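Local coordinates for RND efflux system, outer membrane lipoprotein, NodT family (Burkholderia mallei, PDB 6U94) that probably serves as the outer membrane channel component of an RND-type efflux system, giving exported compounds a way out of the cell, at residues R70-V74 / H146-E150; L183-A187 / A228-T233; P271-S276 / P308-G314; S276-R282 / A374-V378; Q395-I399 / A433-L437. All coordinates share one frame. Residue numbers count along the deposited sequence, not the author numbering.

Contact 1. Residues R70-V74 / H146-E150; sequences RDLRV and HAAQE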
# COMPACT_ATOMS: atom_id res chain seq x y z
N ARG A 70 -8.89 -14.20 -19.24
CA ARG A 70 -8.70 -15.27 -18.27
C ARG A 70 -9.90 -15.34 -17.32
O ARG A 70 -10.64 -14.37 -17.13
CB ARG A 70 -7.43 -15.05 -17.46
CG ARG A 70 -7.53 -13.91 -16.48
CD ARG A 70 -6.17 -13.43 -16.00
NE ARG A 70 -6.17 -11.98 -15.82
CZ ARG A 70 -5.09 -11.26 -15.52
NH1 ARG A 70 -3.92 -11.86 -15.36
NH2 ARG A 70 -5.18 -9.95 -15.38
N ASP A 71 -10.11 -16.52 -16.74
CA ASP A 71 -11.14 -16.66 -15.73
C ASP A 71 -10.60 -16.22 -14.37
O ASP A 71 -9.40 -16.02 -14.19
CB ASP A 71 -11.66 -18.10 -15.70
CG ASP A 71 -10.88 -19.00 -14.77
OD1 ASP A 71 -11.52 -19.73 -13.99
OD2 ASP A 71 -9.63 -18.96 -14.81
N LEU A 72 -11.52 -16.03 -13.42
CA LEU A 72 -11.12 -15.47 -12.14
C LEU A 72 -10.19 -16.40 -11.37
O LEU A 72 -9.34 -15.93 -10.60
CB LEU A 72 -12.35 -15.14 -11.29
CG LEU A 72 -13.15 -13.93 -11.77
CD1 LEU A 72 -14.10 -13.45 -10.69
CD2 LEU A 72 -12.23 -12.81 -12.23
N ARG A 73 -10.32 -17.71 -11.57
CA ARG A 73 -9.40 -18.64 -10.92
C ARG A 73 -7.97 -18.42 -11.40
O ARG A 73 -7.02 -18.44 -10.60
CB ARG A 73 -9.83 -20.08 -11.16
CG ARG A 73 -9.09 -21.09 -10.30
CD ARG A 73 -9.55 -22.52 -10.58
NE ARG A 73 -9.28 -22.92 -11.96
CZ ARG A 73 -8.07 -23.25 -12.41
NH1 ARG A 73 -7.02 -23.22 -11.60
NH2 ARG A 73 -7.92 -23.61 -13.68
N VAL A 74 -7.79 -18.19 -12.70
CA VAL A 74 -6.46 -17.91 -13.24
C VAL A 74 -5.99 -16.53 -12.80
O VAL A 74 -4.81 -16.34 -12.47
CB VAL A 74 -6.46 -18.06 -14.77
CG1 VAL A 74 -5.21 -17.44 -15.38
CG2 VAL A 74 -6.56 -19.53 -15.15
N HIS A 146 -10.57 -27.31 -8.10
CA HIS A 146 -10.76 -26.36 -9.19
C HIS A 146 -12.24 -26.14 -9.47
O HIS A 146 -12.68 -25.00 -9.65
CB HIS A 146 -10.04 -26.86 -10.44
CG HIS A 146 -8.55 -26.77 -10.35
ND1 HIS A 146 -7.72 -26.92 -11.44
CD2 HIS A 146 -7.73 -26.56 -9.29
CE1 HIS A 146 -6.46 -26.80 -11.06
NE2 HIS A 146 -6.44 -26.58 -9.76
N ALA A 147 -13.02 -27.23 -9.51
CA ALA A 147 -14.46 -27.11 -9.70
C ALA A 147 -15.09 -26.24 -8.63
O ALA A 147 -15.86 -25.32 -8.93
CB ALA A 147 -15.11 -28.50 -9.71
N ALA A 148 -14.77 -26.52 -7.36
CA ALA A 148 -15.32 -25.72 -6.27
C ALA A 148 -14.85 -24.27 -6.36
O ALA A 148 -15.62 -23.35 -6.06
CB ALA A 148 -14.93 -26.33 -4.93
N GLN A 149 -13.60 -24.04 -6.76
CA GLN A 149 -13.08 -22.68 -6.89
C GLN A 149 -13.86 -21.90 -7.94
O GLN A 149 -14.29 -20.77 -7.70
CB GLN A 149 -11.59 -22.70 -7.23
CG GLN A 149 -10.69 -23.14 -6.08
CD GLN A 149 -9.26 -23.36 -6.52
OE1 GLN A 149 -8.76 -22.70 -7.43
NE2 GLN A 149 -8.58 -24.31 -5.87
N GLU A 150 -14.06 -22.51 -9.12
CA GLU A 150 -14.79 -21.83 -10.18
C GLU A 150 -16.21 -21.49 -9.75
O GLU A 150 -16.76 -20.46 -10.17
CB GLU A 150 -14.79 -22.69 -11.44
CG GLU A 150 -13.40 -22.86 -12.06
CD GLU A 150 -13.25 -24.14 -12.85
OE1 GLU A 150 -14.24 -24.91 -12.94
OE2 GLU A 150 -12.15 -24.39 -13.38
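R73 dominates this small surface contact: 107 of the 214 Å² buried between R70-V74 and H146-E150 belong to it. Its guanidinium lies flat on the H146 ring, the planes 13° apart and the centres 4.1 Å apart, a flat, nearly parallel stack in which R73 NH1 comes to 3.7 Å from H146 CE1. The same group forms a salt bridge with E150, the next largest contributor, at 3.5 Å from R73 NE to E150 OE2, a loose pairing on the exposed surface. Q149 approaches the aliphatic part of the arginine, Q149 OE1 being 3.3 Å from R73 CD, while its NE2 bonds back to L144 O. D71 caps the helix that carries R73: V74 N donates to D71 OD2 at 2.9 Å, and R73 N more weakly to D71 OD1 at 3.4 Å. The contact thus joins the N-terminal turn of helix 72-86 to the short helix 146-152, while L72 packs on R159, V162 and H163 of helix 156-203.

Contact 2. Residues L183-A187 / A228-T233; sequences LLALA and AAEQYT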
# COMPACT_ATOMS: atom_id res chain seq x y z
N LEU A 183 14.92 5.21 -7.60
CA LEU A 183 16.01 4.68 -6.80
C LEU A 183 17.22 4.36 -7.66
O LEU A 183 18.36 4.64 -7.27
CB LEU A 183 15.54 3.45 -6.03
CG LEU A 183 14.62 3.75 -4.84
CD1 LEU A 183 13.89 2.49 -4.38
CD2 LEU A 183 15.44 4.35 -3.71
N LEU A 184 17.00 3.77 -8.83
CA LEU A 184 18.11 3.48 -9.73
C LEU A 184 18.78 4.76 -10.21
O LEU A 184 20.01 4.85 -10.26
CB LEU A 184 17.63 2.65 -10.92
CG LEU A 184 18.70 2.37 -11.98
CD1 LEU A 184 19.83 1.54 -11.38
CD2 LEU A 184 18.11 1.68 -13.20
N ALA A 185 17.98 5.76 -10.58
CA ALA A 185 18.54 7.03 -11.04
C ALA A 185 19.33 7.71 -9.93
O ALA A 185 20.39 8.30 -10.19
CB ALA A 185 17.42 7.94 -11.55
N LEU A 186 18.83 7.65 -8.69
CA LEU A 186 19.58 8.21 -7.56
C LEU A 186 20.89 7.46 -7.36
O LEU A 186 21.94 8.09 -7.13
CB LEU A 186 18.71 8.15 -6.30
CG LEU A 186 19.35 8.50 -4.96
CD1 LEU A 186 19.78 9.96 -4.92
CD2 LEU A 186 18.38 8.19 -3.83
N ALA A 187 20.86 6.13 -7.44
CA ALA A 187 22.08 5.35 -7.25
C ALA A 187 23.08 5.57 -8.37
O ALA A 187 24.29 5.45 -8.16
CB ALA A 187 21.73 3.86 -7.13
N ALA A 228 24.11 -0.71 -4.82
CA ALA A 228 22.72 -0.25 -4.78
C ALA A 228 22.12 -0.17 -6.18
O ALA A 228 20.97 -0.58 -6.39
CB ALA A 228 22.64 1.11 -4.08
N ALA A 229 22.89 0.33 -7.14
CA ALA A 229 22.40 0.41 -8.52
C ALA A 229 22.08 -0.98 -9.07
O ALA A 229 21.11 -1.14 -9.82
CB ALA A 229 23.42 1.11 -9.40
N GLU A 230 22.88 -1.98 -8.70
CA GLU A 230 22.61 -3.34 -9.16
C GLU A 230 21.35 -3.90 -8.52
O GLU A 230 20.57 -4.60 -9.17
CB GLU A 230 23.82 -4.23 -8.88
CG GLU A 230 24.98 -4.01 -9.85
CD GLU A 230 26.28 -4.62 -9.36
OE1 GLU A 230 26.29 -5.19 -8.25
OE2 GLU A 230 27.29 -4.52 -10.09
N GLN A 231 21.14 -3.61 -7.23
CA GLN A 231 19.93 -4.08 -6.56
C GLN A 231 18.68 -3.48 -7.20
O GLN A 231 17.68 -4.18 -7.40
CB GLN A 231 19.98 -3.73 -5.07
CG GLN A 231 18.67 -3.94 -4.34
CD GLN A 231 18.73 -3.50 -2.89
OE1 GLN A 231 17.79 -2.89 -2.37
NE2 GLN A 231 19.84 -3.81 -2.22
N TYR A 232 18.72 -2.18 -7.53
CA TYR A 232 17.54 -1.51 -8.07
C TYR A 232 17.28 -1.90 -9.52
O TYR A 232 16.12 -1.90 -9.96
CB TYR A 232 17.70 -0.00 -7.94
CG TYR A 232 17.72 0.47 -6.50
CD1 TYR A 232 16.89 -0.12 -5.55
CD2 TYR A 232 18.56 1.49 -6.09
CE1 TYR A 232 16.91 0.30 -4.23
CE2 TYR A 232 18.58 1.92 -4.77
CZ TYR A 232 17.75 1.32 -3.85
OH TYR A 232 17.76 1.74 -2.54
N THR A 233 18.33 -2.21 -10.29
CA THR A 233 18.11 -2.74 -11.64
C THR A 233 17.40 -4.08 -11.59
O THR A 233 16.55 -4.38 -12.44
CB THR A 233 19.43 -2.86 -12.39
OG1 THR A 233 20.50 -3.08 -11.46
CG2 THR A 233 19.71 -1.61 -13.21
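This is a buried, apolar packing contact between two long antiparallel helices, 156-203 and 211-247, which follow one another in the chain. The short segments L183-A187 and A228-T233 run at 160° to each other with their axes 8.5 Å apart, and the CA pairs L184-Y232 (5.3 Å) and A187-A229 (5.1 Å) set the register. Alanines permit this closeness: A187 CB reaches 3.9 Å from A229 CB and 4.2 Å from A228 CB. Y232 provides the largest buried area, 90 Å². L183 CB sits 3.5 Å from the centroid of its ring and only 7° off the ring normal, a CH-pi contact over the face, whereas A187 CB meets the ring edge, 4.1 Å from Y232 CD2. L184 extends its CD1 across the interface to 3.4 Å from A229 O and 3.6 Å from T233 CG2. The phenol end of Y232 looks beyond this pair, its OH probably hydrogen-bonded to the side chain of Q435 of helix 421-454, on which L183 and L186 also pack. Such side-by-side antiparallel packing, with a crossing angle of -160°, is that of an alpha-helical hairpin with coiled-coil-like character, as in the long helical barrel of outer membrane factors.

Contact 3. Residues P271-S276 / P308-G314; sequences PAGLPS and PRITLTG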
# COMPACT_ATOMS: atom_id res chain seq x y z
N PRO A 271 -11.70 12.00 -1.07
CA PRO A 271 -12.55 13.16 -0.77
C PRO A 271 -12.82 13.26 0.73
O PRO A 271 -12.74 12.29 1.48
CB PRO A 271 -13.84 12.87 -1.55
CG PRO A 271 -13.45 11.87 -2.59
CD PRO A 271 -12.38 11.04 -1.96
N ALA A 272 -13.15 14.47 1.16
CA ALA A 272 -13.54 14.68 2.54
C ALA A 272 -14.97 14.20 2.76
O ALA A 272 -15.85 14.41 1.92
CB ALA A 272 -13.42 16.16 2.91
N GLY A 273 -15.19 13.54 3.90
CA GLY A 273 -16.53 13.15 4.29
C GLY A 273 -17.08 11.91 3.62
O GLY A 273 -18.27 11.85 3.33
N LEU A 274 -16.24 10.91 3.37
CA LEU A 274 -16.72 9.68 2.75
C LEU A 274 -17.69 8.96 3.69
O LEU A 274 -17.35 8.73 4.86
CB LEU A 274 -15.54 8.77 2.40
CG LEU A 274 -14.72 9.25 1.21
CD1 LEU A 274 -13.60 8.27 0.89
CD2 LEU A 274 -15.62 9.46 -0.01
N PRO A 275 -18.88 8.59 3.22
CA PRO A 275 -19.84 7.93 4.11
C PRO A 275 -19.45 6.48 4.40
O PRO A 275 -18.90 5.78 3.55
CB PRO A 275 -21.16 8.00 3.32
CG PRO A 275 -20.74 8.11 1.89
CD PRO A 275 -19.45 8.90 1.90
N SER A 276 -19.75 6.05 5.62
CA SER A 276 -19.48 4.67 6.02
C SER A 276 -20.30 3.66 5.23
O SER A 276 -19.93 2.48 5.18
CB SER A 276 -19.75 4.51 7.52
OG SER A 276 -20.97 5.13 7.88
N PRO A 308 -22.46 1.36 12.06
CA PRO A 308 -22.41 2.81 12.33
C PRO A 308 -22.65 3.62 11.06
O PRO A 308 -22.27 3.22 9.96
CB PRO A 308 -20.98 3.02 12.86
CG PRO A 308 -20.52 1.67 13.32
CD PRO A 308 -21.20 0.68 12.40
N ARG A 309 -23.29 4.77 11.23
CA ARG A 309 -23.49 5.73 10.15
C ARG A 309 -22.71 6.99 10.51
O ARG A 309 -23.21 7.87 11.21
CB ARG A 309 -24.99 6.01 9.89
CG ARG A 309 -25.84 6.28 11.12
CD ARG A 309 -27.33 6.21 10.78
NE ARG A 309 -27.73 7.16 9.74
CZ ARG A 309 -28.98 7.34 9.33
NH1 ARG A 309 -29.97 6.63 9.87
NH2 ARG A 309 -29.26 8.22 8.38
N ILE A 310 -21.47 7.06 10.02
CA ILE A 310 -20.57 8.18 10.26
C ILE A 310 -19.81 8.47 8.98
O ILE A 310 -19.77 7.66 8.05
CB ILE A 310 -19.56 7.89 11.40
CG1 ILE A 310 -18.74 6.64 11.05
CG2 ILE A 310 -20.26 7.75 12.74
CD1 ILE A 310 -17.54 6.42 11.94
N THR A 311 -19.18 9.65 8.94
CA THR A 311 -18.19 9.91 7.91
C THR A 311 -16.90 9.18 8.25
O THR A 311 -16.61 8.92 9.42
CB THR A 311 -17.93 11.41 7.76
OG1 THR A 311 -17.46 11.95 9.00
CG2 THR A 311 -19.20 12.13 7.33
N LEU A 312 -16.14 8.84 7.22
CA LEU A 312 -14.88 8.13 7.41
C LEU A 312 -13.65 9.01 7.28
O LEU A 312 -12.62 8.70 7.88
CB LEU A 312 -14.77 6.97 6.41
CG LEU A 312 -15.81 5.86 6.59
CD1 LEU A 312 -15.65 4.83 5.49
CD2 LEU A 312 -15.67 5.22 7.96
N THR A 313 -13.72 10.09 6.51
CA THR A 313 -12.56 10.92 6.23
C THR A 313 -12.87 12.38 6.55
O THR A 313 -14.03 12.82 6.48
CB THR A 313 -12.10 10.81 4.77
OG1 THR A 313 -13.18 11.16 3.90
CG2 THR A 313 -11.63 9.40 4.47
N GLY A 314 -11.82 13.12 6.89
CA GLY A 314 -11.90 14.55 7.05
C GLY A 314 -11.17 15.26 5.93
O GLY A 314 -11.08 14.74 4.81
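Two largely extended loop segments, P271-S276 and P308-G314, pair antiparallel through a single isolated beta bridge, P275 with T311 (CA-CA 4.6 Å). The descending CA register, from A272-G314 at 4.8 Å to S276-I310 at 5.6 Å, shows that the pairing runs on beyond that bridge. Three backbone hydrogen bonds hold it: G273 N to T313 O at 2.9 Å, L312 N to L274 O at 2.7 Å and S276 N to I310 O at 2.9 Å. Weaker CA-H...O contacts add to them, A272 CA to G314 O at 3.3 Å and T311 CA to L274 O at 3.4 Å. G273 turns the chain with positive phi (80°), a conformation that favours glycine. Apolar packing is modest: L274 CB and L312 CB are 4.5 Å apart, and S276 CA lies 3.9 Å from L312 CD1. F375 of helix 362-415 covers L312, S276 and P308, joining the paired loops to the helical body. Side-chain hydroxyls supply the remaining polar links. S276 OG lies 2.8 Å from I310 O and 3.1 Å from P308 O, within reach of both acceptors, while T313 OG1 accepts from L274 N at 3.1 Å and donates to P271 O at 2.7 Å.

Contact 4. Residues S276-R282 / A374-V378; sequences STLLERR and AFREV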
# COMPACT_ATOMS: atom_id res chain seq x y z
N SER A 276 -19.75 6.05 5.62
CA SER A 276 -19.48 4.67 6.02
C SER A 276 -20.30 3.66 5.23
O SER A 276 -19.93 2.48 5.18
CB SER A 276 -19.75 4.51 7.52
OG SER A 276 -20.97 5.13 7.88
N THR A 277 -21.40 4.10 4.61
CA THR A 277 -22.20 3.19 3.79
C THR A 277 -21.42 2.66 2.60
O THR A 277 -21.84 1.68 1.98
CB THR A 277 -23.47 3.89 3.31
OG1 THR A 277 -23.13 5.10 2.62
CG2 THR A 277 -24.37 4.22 4.49
N LEU A 278 -20.29 3.29 2.25
CA LEU A 278 -19.42 2.72 1.23
C LEU A 278 -18.96 1.32 1.60
O LEU A 278 -18.73 0.49 0.71
CB LEU A 278 -18.20 3.62 1.01
CG LEU A 278 -18.40 4.98 0.33
CD1 LEU A 278 -17.09 5.77 0.37
CD2 LEU A 278 -18.88 4.80 -1.10
N LEU A 279 -18.81 1.04 2.90
CA LEU A 279 -18.37 -0.27 3.35
C LEU A 279 -19.40 -1.37 3.09
O LEU A 279 -19.07 -2.55 3.24
CB LEU A 279 -18.02 -0.23 4.84
CG LEU A 279 -16.97 0.83 5.23
CD1 LEU A 279 -16.47 0.61 6.65
CD2 LEU A 279 -15.81 0.85 4.25
N GLU A 280 -20.63 -1.01 2.71
CA GLU A 280 -21.59 -2.02 2.30
C GLU A 280 -21.11 -2.79 1.08
O GLU A 280 -21.53 -3.93 0.86
CB GLU A 280 -22.95 -1.38 2.02
CG GLU A 280 -23.63 -0.79 3.25
CD GLU A 280 -24.76 0.16 2.88
OE1 GLU A 280 -25.01 0.35 1.67
OE2 GLU A 280 -25.39 0.71 3.81
N ARG A 281 -20.24 -2.19 0.27
CA ARG A 281 -19.70 -2.82 -0.93
C ARG A 281 -18.48 -3.69 -0.65
O ARG A 281 -17.95 -4.30 -1.59
CB ARG A 281 -19.32 -1.77 -1.97
CG ARG A 281 -20.38 -0.72 -2.24
CD ARG A 281 -19.71 0.48 -2.87
NE ARG A 281 -18.53 0.86 -2.11
CZ ARG A 281 -17.53 1.61 -2.58
NH1 ARG A 281 -17.57 2.06 -3.82
NH2 ARG A 281 -16.49 1.89 -1.80
N ARG A 282 -18.02 -3.77 0.59
CA ARG A 282 -16.93 -4.68 0.91
C ARG A 282 -17.38 -6.12 0.67
O ARG A 282 -18.48 -6.50 1.09
CB ARG A 282 -16.49 -4.50 2.36
CG ARG A 282 -15.62 -3.27 2.64
CD ARG A 282 -15.28 -3.19 4.11
NE ARG A 282 -14.64 -4.42 4.59
CZ ARG A 282 -13.37 -4.51 4.96
NH1 ARG A 282 -12.58 -3.44 4.93
NH2 ARG A 282 -12.88 -5.67 5.38
N ALA A 374 -14.02 -4.31 9.78
CA ALA A 374 -13.96 -3.46 8.60
C ALA A 374 -13.63 -2.01 8.98
O ALA A 374 -12.78 -1.38 8.34
CB ALA A 374 -15.28 -3.53 7.83
N PHE A 375 -14.32 -1.48 9.99
CA PHE A 375 -14.05 -0.11 10.43
C PHE A 375 -12.64 0.01 11.00
O PHE A 375 -11.91 0.95 10.67
CB PHE A 375 -15.09 0.32 11.47
CG PHE A 375 -16.36 0.83 10.88
CD1 PHE A 375 -17.32 -0.05 10.40
CD2 PHE A 375 -16.61 2.20 10.80
CE1 PHE A 375 -18.51 0.42 9.85
CE2 PHE A 375 -17.79 2.67 10.26
CZ PHE A 375 -18.74 1.78 9.78
N ARG A 376 -12.25 -0.94 11.86
CA ARG A 376 -10.91 -0.92 12.42
C ARG A 376 -9.85 -0.97 11.32
O ARG A 376 -8.84 -0.26 11.40
CB ARG A 376 -10.73 -2.10 13.39
CG ARG A 376 -9.38 -2.13 14.09
CD ARG A 376 -9.31 -3.27 15.10
NE ARG A 376 -10.38 -3.18 16.10
CZ ARG A 376 -10.31 -2.42 17.19
NH1 ARG A 376 -9.22 -1.69 17.43
NH2 ARG A 376 -11.32 -2.39 18.05
N GLU A 377 -10.09 -1.78 10.29
CA GLU A 377 -9.16 -1.85 9.17
C GLU A 377 -9.06 -0.51 8.45
O GLU A 377 -7.97 -0.11 8.00
CB GLU A 377 -9.60 -2.94 8.21
CG GLU A 377 -8.68 -3.20 7.05
CD GLU A 377 -9.12 -4.41 6.23
OE1 GLU A 377 -10.27 -4.43 5.76
OE2 GLU A 377 -8.31 -5.34 6.10
N VAL A 378 -10.18 0.20 8.32
CA VAL A 378 -10.16 1.49 7.65
C VAL A 378 -9.40 2.51 8.48
O VAL A 378 -8.58 3.28 7.96
CB VAL A 378 -11.60 1.96 7.35
CG1 VAL A 378 -11.62 3.44 7.00
CG2 VAL A 378 -12.19 1.13 6.22
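L279 forms the apolar centre of this buried contact, in which a 3-10 segment, 276-281, packs against the long helix 362-415 within the helical body of an outer membrane factor. Its CD1 lies over the face of the F375 ring, 3.9 Å from the centroid and 15° off the normal, a CH-pi contact; L279 CD2 is 4.1 Å from V378 CG2, and L279 CD1 touches A374 CB more distantly at 4.5 Å. L323 of helix 321-326 also packs on F375 and V378. F375 begins its CA-to-CB bond away from the partner, but the ring swings back, so that S276 CB comes to 3.7 Å from F375 CZ. The i to i+3 bonds L279 N to S276 O (2.9 Å) and R282 N to L279 O (3.1 Å) help define the 3-10 turns that place S276, L279 and R282 on the side facing the helix. Further out, R282 lays one face of its guanidinium over A374, with NE 3.4 Å from A374 CB. This residue stands at the N-cap position of helix 283-294, and its charge is shared: it also pairs with D284 and donates to A454 O of helix 421-454. At the polar edge, E377 OE1 lies near the guanidinium plane and accepts from R282 NH1 at 2.6 Å and R282 NH2 at 2.9 Å.

Contact 5. Residues Q395-I399 / A433-L437; sequences QEAMI and AQQLL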
# COMPACT_ATOMS: atom_id res chain seq x y z
N GLN A 395 12.15 12.83 6.91
CA GLN A 395 13.28 12.44 6.08
C GLN A 395 13.72 13.59 5.18
O GLN A 395 14.91 13.69 4.85
CB GLN A 395 12.91 11.21 5.24
CG GLN A 395 14.10 10.42 4.73
CD GLN A 395 14.81 9.65 5.83
OE1 GLN A 395 15.96 9.23 5.66
NE2 GLN A 395 14.14 9.46 6.96
N GLU A 396 12.80 14.46 4.77
CA GLU A 396 13.16 15.57 3.90
C GLU A 396 13.96 16.63 4.67
O GLU A 396 14.92 17.19 4.13
CB GLU A 396 11.91 16.18 3.27
CG GLU A 396 11.35 15.35 2.13
CD GLU A 396 10.02 15.88 1.61
OE1 GLU A 396 9.34 16.61 2.35
OE2 GLU A 396 9.67 15.56 0.46
N ALA A 397 13.56 16.92 5.91
CA ALA A 397 14.34 17.85 6.72
C ALA A 397 15.69 17.26 7.10
O ALA A 397 16.67 17.99 7.23
CB ALA A 397 13.55 18.24 7.97
N MET A 398 15.75 15.94 7.27
CA MET A 398 17.04 15.29 7.53
C MET A 398 17.95 15.39 6.31
O MET A 398 19.14 15.70 6.45
CB MET A 398 16.81 13.83 7.92
CG MET A 398 17.89 13.25 8.81
SD MET A 398 17.51 11.56 9.34
CE MET A 398 17.79 10.66 7.82
N ILE A 399 17.40 15.16 5.12
CA ILE A 399 18.17 15.32 3.89
C ILE A 399 18.59 16.77 3.71
O ILE A 399 19.65 17.05 3.14
CB ILE A 399 17.35 14.80 2.69
CG1 ILE A 399 17.22 13.28 2.75
CG2 ILE A 399 17.97 15.23 1.36
CD1 ILE A 399 16.20 12.71 1.78
N ALA A 433 19.82 8.46 3.36
CA ALA A 433 18.58 9.17 3.64
C ALA A 433 17.78 9.43 2.37
O ALA A 433 16.54 9.44 2.42
CB ALA A 433 18.87 10.48 4.36
N GLN A 434 18.45 9.65 1.24
CA GLN A 434 17.74 9.90 -0.01
C GLN A 434 17.04 8.64 -0.50
O GLN A 434 15.95 8.71 -1.07
CB GLN A 434 18.71 10.42 -1.06
CG GLN A 434 19.30 11.79 -0.74
CD GLN A 434 20.29 12.25 -1.79
OE1 GLN A 434 21.25 11.54 -2.11
NE2 GLN A 434 20.08 13.45 -2.32
N GLN A 435 17.66 7.47 -0.29
CA GLN A 435 16.99 6.22 -0.63
C GLN A 435 15.77 5.99 0.25
O GLN A 435 14.71 5.59 -0.24
CB GLN A 435 17.97 5.05 -0.52
CG GLN A 435 19.13 5.12 -1.49
CD GLN A 435 20.22 4.12 -1.16
OE1 GLN A 435 21.28 4.49 -0.64
NE2 GLN A 435 19.98 2.85 -1.48
N LEU A 436 15.90 6.26 1.55
CA LEU A 436 14.77 6.06 2.46
C LEU A 436 13.60 6.96 2.11
O LEU A 436 12.45 6.58 2.32
CB LEU A 436 15.21 6.32 3.90
CG LEU A 436 15.45 5.08 4.77
CD1 LEU A 436 15.51 5.47 6.24
CD2 LEU A 436 14.36 4.05 4.53
N LEU A 437 13.87 8.16 1.58
CA LEU A 437 12.78 9.06 1.22
C LEU A 437 11.88 8.46 0.14
O LEU A 437 10.66 8.58 0.21
CB LEU A 437 13.34 10.41 0.76
CG LEU A 437 12.33 11.43 0.25
CD1 LEU A 437 11.29 11.73 1.31
CD2 LEU A 437 13.03 12.71 -0.20
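Helices 362-415 and 421-454 form an antiparallel helical hairpin, and Q395-I399 and A433-L437 sample its packing, with segment axes 9.4 Å apart at 157°. The small A433 leaves the hollow: I399 pushes into it, CG1 at 3.6 Å from A433 CB and CD1 at 3.3 Å from A433 O, and M398 reaches in from one side, CE 3.6 Å from A433 CB. The I399 tip continues over the backbone to 3.7 Å from Q434 CA. The complementary bump is L437, which fits between Q395, E396 and I399: its CB is 4.0 Å from Q395 CG and its CD1 3.7 Å from E396 CG. The CA pairs Q395-L437 (5.9 Å) and I399-A433 (6.2 Å) mark these close points, one helical turn apart. L402, one turn past M398 on helix 362-415, also packs on A433, and L430 lies against I399. Between the two largest bumps, I399 CD1 and L437 CD2 meet tip to tip at 3.7 Å.

Contacts 3 and 4 form one cluster, their centres 10 Å apart: they share S276, and F375 packs on P308 (CD to F375 CE1, 3.7 Å) while L312 CD1 lies 4.2 Å from L279 CD2. Contacts 2 and 5, with centres 16 Å apart, make a second cluster that joins the two helical hairpins; Y232 OH makes a probable hydrogen bond with the side-chain amide of Q435, and L183 CD2 lies 3.7 Å from Q435 O. Helix 362-415 spans both clusters, carrying contacts 4 and 5 with centres 34 Å apart. Contact 1 is remote, its nearest atoms about 13 Å from contact 4. Glycerol, probably from the crystallisation liquor, lies about 4 Å from the side chains of L183 (contact 2) and P275 (contact 3).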